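Local atomic coordinates of 3-deoxy-D-manno-octulosonate 8-phosphate phosphatase KdsC (Haemophilus influenzae Rd, PDB entry 1K1E), a protein that catalyses the hydrolysis of 3-deoxy-D-manno-octulosonate 8-phosphate to 3-deoxy-D-manno-octulosonate and inorganic phosphate, using magnesium as cofactor. Residues K75-L79 / D90-A95. Numbering follows the deposited sequence.
Sequences KLFFL and DLMKQA
Strand 76-79 and the 90-95 segment of helix 84-95 run nearly antiparallel, their axes 161° apart and 8.9 Å at closest approach, with Leu76 and Leu91 nearest in backbone register. That is the strand-then-helix half of a beta-alpha-beta crossover in the Rossmann-like HAD fold: strand 76-79 is an outermost strand of the parallel sheet within the chain, with backbone hydrogen bonds to strand 53-58, and helix 84-95 folds back over one face. Alternation along the strand sorts the side chains, as CB of Leu76 and Phe78 point toward the helix whereas that of Phe77 points away, and its ring packs on Arg66 and Ile69 of helix 63-72.

Leu91 touches both backbone and side chains of the strand: CD2 lies 3.7 Å from Phe77 N, while CD1 meets Phe78 CB. Leu76 forks at the C-terminal end of the helix, CD1 touching Ala95 CB at 3.9 Å and CD2 lying 3.6 Å from Gln94 NE2. With CG beside its own backbone N (chi1 -78°) and the chain extended beyond, Gln94, itself exposed, reaches the strand, where no direct hydrogen bond joins the segments. Its NE2 donates to a water that also accepts from Phe77 N. At the other end, Asp90 OD1 approaches the Phe78 ring edge-on, near its plane, 3.4 Å from CE1, with carboxylate and ring only 18° from coplanar.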
ATOM      1  N   LYS A  75      -4.168 -21.953  17.364  1.00 19.44           N
ATOM      2  CA  LYS A  75      -3.763 -22.175  18.759  1.00 21.26           C
ATOM      3  C   LYS A  75      -2.270 -22.426  18.937  1.00 19.56           C
ATOM      4  O   LYS A  75      -1.754 -22.340  20.035  1.00 26.94           O
ATOM      5  CB  LYS A  75      -4.482 -23.390  19.359  1.00 29.43           C
ATOM      6  CG  LYS A  75      -4.106 -23.635  20.819  1.00 34.88           C
ATOM      7  CD  LYS A  75      -3.907 -25.148  21.193  1.00 37.00           C
ATOM      8  CE  LYS A  75      -2.808 -25.267  22.346  1.00 35.98           C
ATOM      9  NZ  LYS A  75      -2.340 -26.657  22.606  1.00 31.13           N
ATOM     10  N   LEU A  76      -1.590 -22.760  17.840  1.00 22.35           N
ATOM     11  CA  LEU A  76      -0.170 -23.080  17.829  1.00 13.40           C
ATOM     12  C   LEU A  76       0.675 -21.930  17.306  1.00 20.92           C
ATOM     13  O   LEU A  76       0.501 -21.545  16.168  1.00 17.57           O
ATOM     14  CB  LEU A  76       0.041 -24.282  16.890  1.00 11.47           C
ATOM     15  CG  LEU A  76      -0.743 -25.573  17.207  1.00 28.13           C
ATOM     16  CD1 LEU A  76      -0.284 -26.683  16.288  1.00 22.29           C
ATOM     17  CD2 LEU A  76      -0.531 -25.968  18.668  1.00 26.52           C
ATOM     18  N   PHE A  77       1.587 -21.405  18.111  1.00 18.23           N
ATOM     19  CA  PHE A  77       2.415 -20.307  17.650  1.00 24.24           C
ATOM     20  C   PHE A  77       3.642 -20.241  18.529  1.00 22.68           C
ATOM     21  O   PHE A  77       3.634 -20.680  19.668  1.00 22.08           O
ATOM     22  CB  PHE A  77       1.675 -18.960  17.757  1.00 11.07           C
ATOM     23  CG  PHE A  77       1.014 -18.756  19.054  1.00 20.23           C
ATOM     24  CD1 PHE A  77       1.685 -18.156  20.100  1.00 19.46           C
ATOM     25  CD2 PHE A  77      -0.319 -19.101  19.200  1.00 20.30           C
ATOM     26  CE1 PHE A  77       1.022 -17.872  21.298  1.00 25.19           C
ATOM     27  CE2 PHE A  77      -0.999 -18.823  20.407  1.00 26.17           C
ATOM     28  CZ  PHE A  77      -0.304 -18.206  21.439  1.00 27.15           C
ATOM     29  N   PHE A  78       4.678 -19.633  17.993  1.00 18.14           N
ATOM     30  CA  PHE A  78       5.927 -19.431  18.703  1.00 13.64           C
ATOM     31  C   PHE A  78       6.318 -18.018  18.249  1.00 17.43           C
ATOM     32  O   PHE A  78       6.716 -17.740  17.076  1.00 18.81           O
ATOM     33  CB  PHE A  78       6.932 -20.477  18.245  1.00 24.34           C
ATOM     34  CG  PHE A  78       7.909 -20.860  19.289  1.00 22.49           C
ATOM     35  CD1 PHE A  78       8.227 -22.191  19.484  1.00 28.69           C
ATOM     36  CD2 PHE A  78       8.517 -19.892  20.077  1.00 27.91           C
ATOM     37  CE1 PHE A  78       9.169 -22.576  20.481  1.00 30.89           C
ATOM     38  CE2 PHE A  78       9.466 -20.267  21.094  1.00 27.34           C
ATOM     39  CZ  PHE A  78       9.779 -21.614  21.279  1.00 26.39           C
ATOM     40  N   LEU A  79       6.215 -17.114  19.204  1.00 14.11           N
ATOM     41  CA  LEU A  79       6.447 -15.677  18.988  1.00 13.91           C
ATOM     42  C   LEU A  79       7.625 -15.196  19.814  1.00 26.68           C
ATOM     43  O   LEU A  79       7.892 -15.718  20.912  1.00 28.11           O
ATOM     44  CB  LEU A  79       5.171 -14.881  19.343  1.00 20.21           C
ATOM     45  CG  LEU A  79       3.844 -15.397  18.709  1.00 20.03           C
ATOM     46  CD1 LEU A  79       2.662 -14.511  19.088  1.00 17.15           C
ATOM     47  CD2 LEU A  79       3.956 -15.406  17.167  1.00 20.25           C
ATOM     48  N   ASP A  90       9.527 -27.770  17.519  1.00 19.86           N
ATOM     49  CA  ASP A  90       8.680 -27.624  18.703  1.00 14.35           C
ATOM     50  C   ASP A  90       7.245 -27.532  18.265  1.00 22.57           C
ATOM     51  O   ASP A  90       6.376 -28.148  18.882  1.00 21.69           O
ATOM     52  CB  ASP A  90       9.067 -26.391  19.493  1.00 14.31           C
ATOM     53  CG  ASP A  90      10.380 -26.543  20.233  1.00  9.70           C
ATOM     54  OD1 ASP A  90      10.932 -25.485  20.715  1.00 13.18           O
ATOM     55  OD2 ASP A  90      10.827 -27.710  20.329  1.00 15.85           O
ATOM     56  N   LEU A  91       6.989 -26.762  17.196  1.00 14.73           N
ATOM     57  CA  LEU A  91       5.602 -26.617  16.723  1.00 15.72           C
ATOM     58  C   LEU A  91       5.129 -27.929  16.121  1.00 18.31           C
ATOM     59  O   LEU A  91       3.957 -28.322  16.238  1.00 18.89           O
ATOM     60  CB  LEU A  91       5.524 -25.469  15.691  1.00 15.63           C
ATOM     61  CG  LEU A  91       5.660 -24.069  16.287  1.00 13.56           C
ATOM     62  CD1 LEU A  91       5.818 -23.020  15.116  1.00 16.58           C
ATOM     63  CD2 LEU A  91       4.363 -23.728  17.159  1.00 16.83           C
ATOM     64  N   MET A  92       6.023 -28.642  15.466  1.00 10.82           N
ATOM     65  CA  MET A  92       5.609 -29.914  14.869  1.00 14.98           C
ATOM     66  C   MET A  92       5.192 -30.854  15.991  1.00 17.86           C
ATOM     67  O   MET A  92       4.159 -31.503  15.888  1.00 16.31           O
ATOM     68  CB  MET A  92       6.753 -30.587  14.112  1.00 15.56           C
ATOM     69  CG  MET A  92       7.107 -29.798  12.804  1.00 20.29           C
ATOM     70  SD  MET A  92       8.728 -30.305  12.224  1.00 21.70           S
ATOM     71  CE  MET A  92       9.020 -29.340  10.779  1.00 13.29           C
ATOM     72  N   LYS A  93       6.029 -30.903  17.033  1.00 19.96           N
ATOM     73  CA  LYS A  93       5.728 -31.791  18.146  1.00 25.23           C
ATOM     74  C   LYS A  93       4.373 -31.387  18.747  1.00 23.00           C
ATOM     75  O   LYS A  93       3.564 -32.269  19.121  1.00 22.36           O
ATOM     76  CB  LYS A  93       6.849 -31.728  19.195  1.00 21.68           C
ATOM     77  CG  LYS A  93       6.937 -32.946  20.105  1.00 31.27           C
ATOM     78  N   GLN A  94       4.089 -30.082  18.814  1.00 14.56           N
ATOM     79  CA  GLN A  94       2.792 -29.669  19.376  1.00 12.67           C
ATOM     80  C   GLN A  94       1.691 -30.109  18.459  1.00 22.12           C
ATOM     81  O   GLN A  94       0.586 -30.484  18.925  1.00 25.27           O
ATOM     82  CB  GLN A  94       2.706 -28.153  19.611  1.00 16.82           C
ATOM     83  CG  GLN A  94       3.432 -27.628  20.853  1.00 16.11           C
ATOM     84  CD  GLN A  94       3.390 -26.142  20.930  1.00 27.47           C
ATOM     85  OE1 GLN A  94       4.452 -25.472  20.969  1.00 26.77           O
ATOM     86  NE2 GLN A  94       2.175 -25.577  20.946  1.00 18.23           N
ATOM     87  N   ALA A  95       1.973 -30.122  17.165  1.00 15.49           N
ATOM     88  CA  ALA A  95       0.932 -30.508  16.191  1.00 20.77           C
ATOM     89  C   ALA A  95       0.696 -32.003  16.094  1.00 20.63           C
ATOM     90  O   ALA A  95      -0.345 -32.461  15.603  1.00 20.74           O
ATOM     91  CB  ALA A  95       1.285 -29.942  14.739  1.00 18.44           C
TER
HETATM   92  O   HOH W   1       1.517 -22.945  20.777  1.00 17.24           O
HETATM   93  O   HOH W   2       0.096 -27.001  21.972  1.00 26.83           O
HETATM   94  O   HOH W   3      -1.048 -29.246  20.638  1.00 28.39           O
HETATM   95  O   HOH W   4       4.484 -22.698  21.301  1.00 19.61           O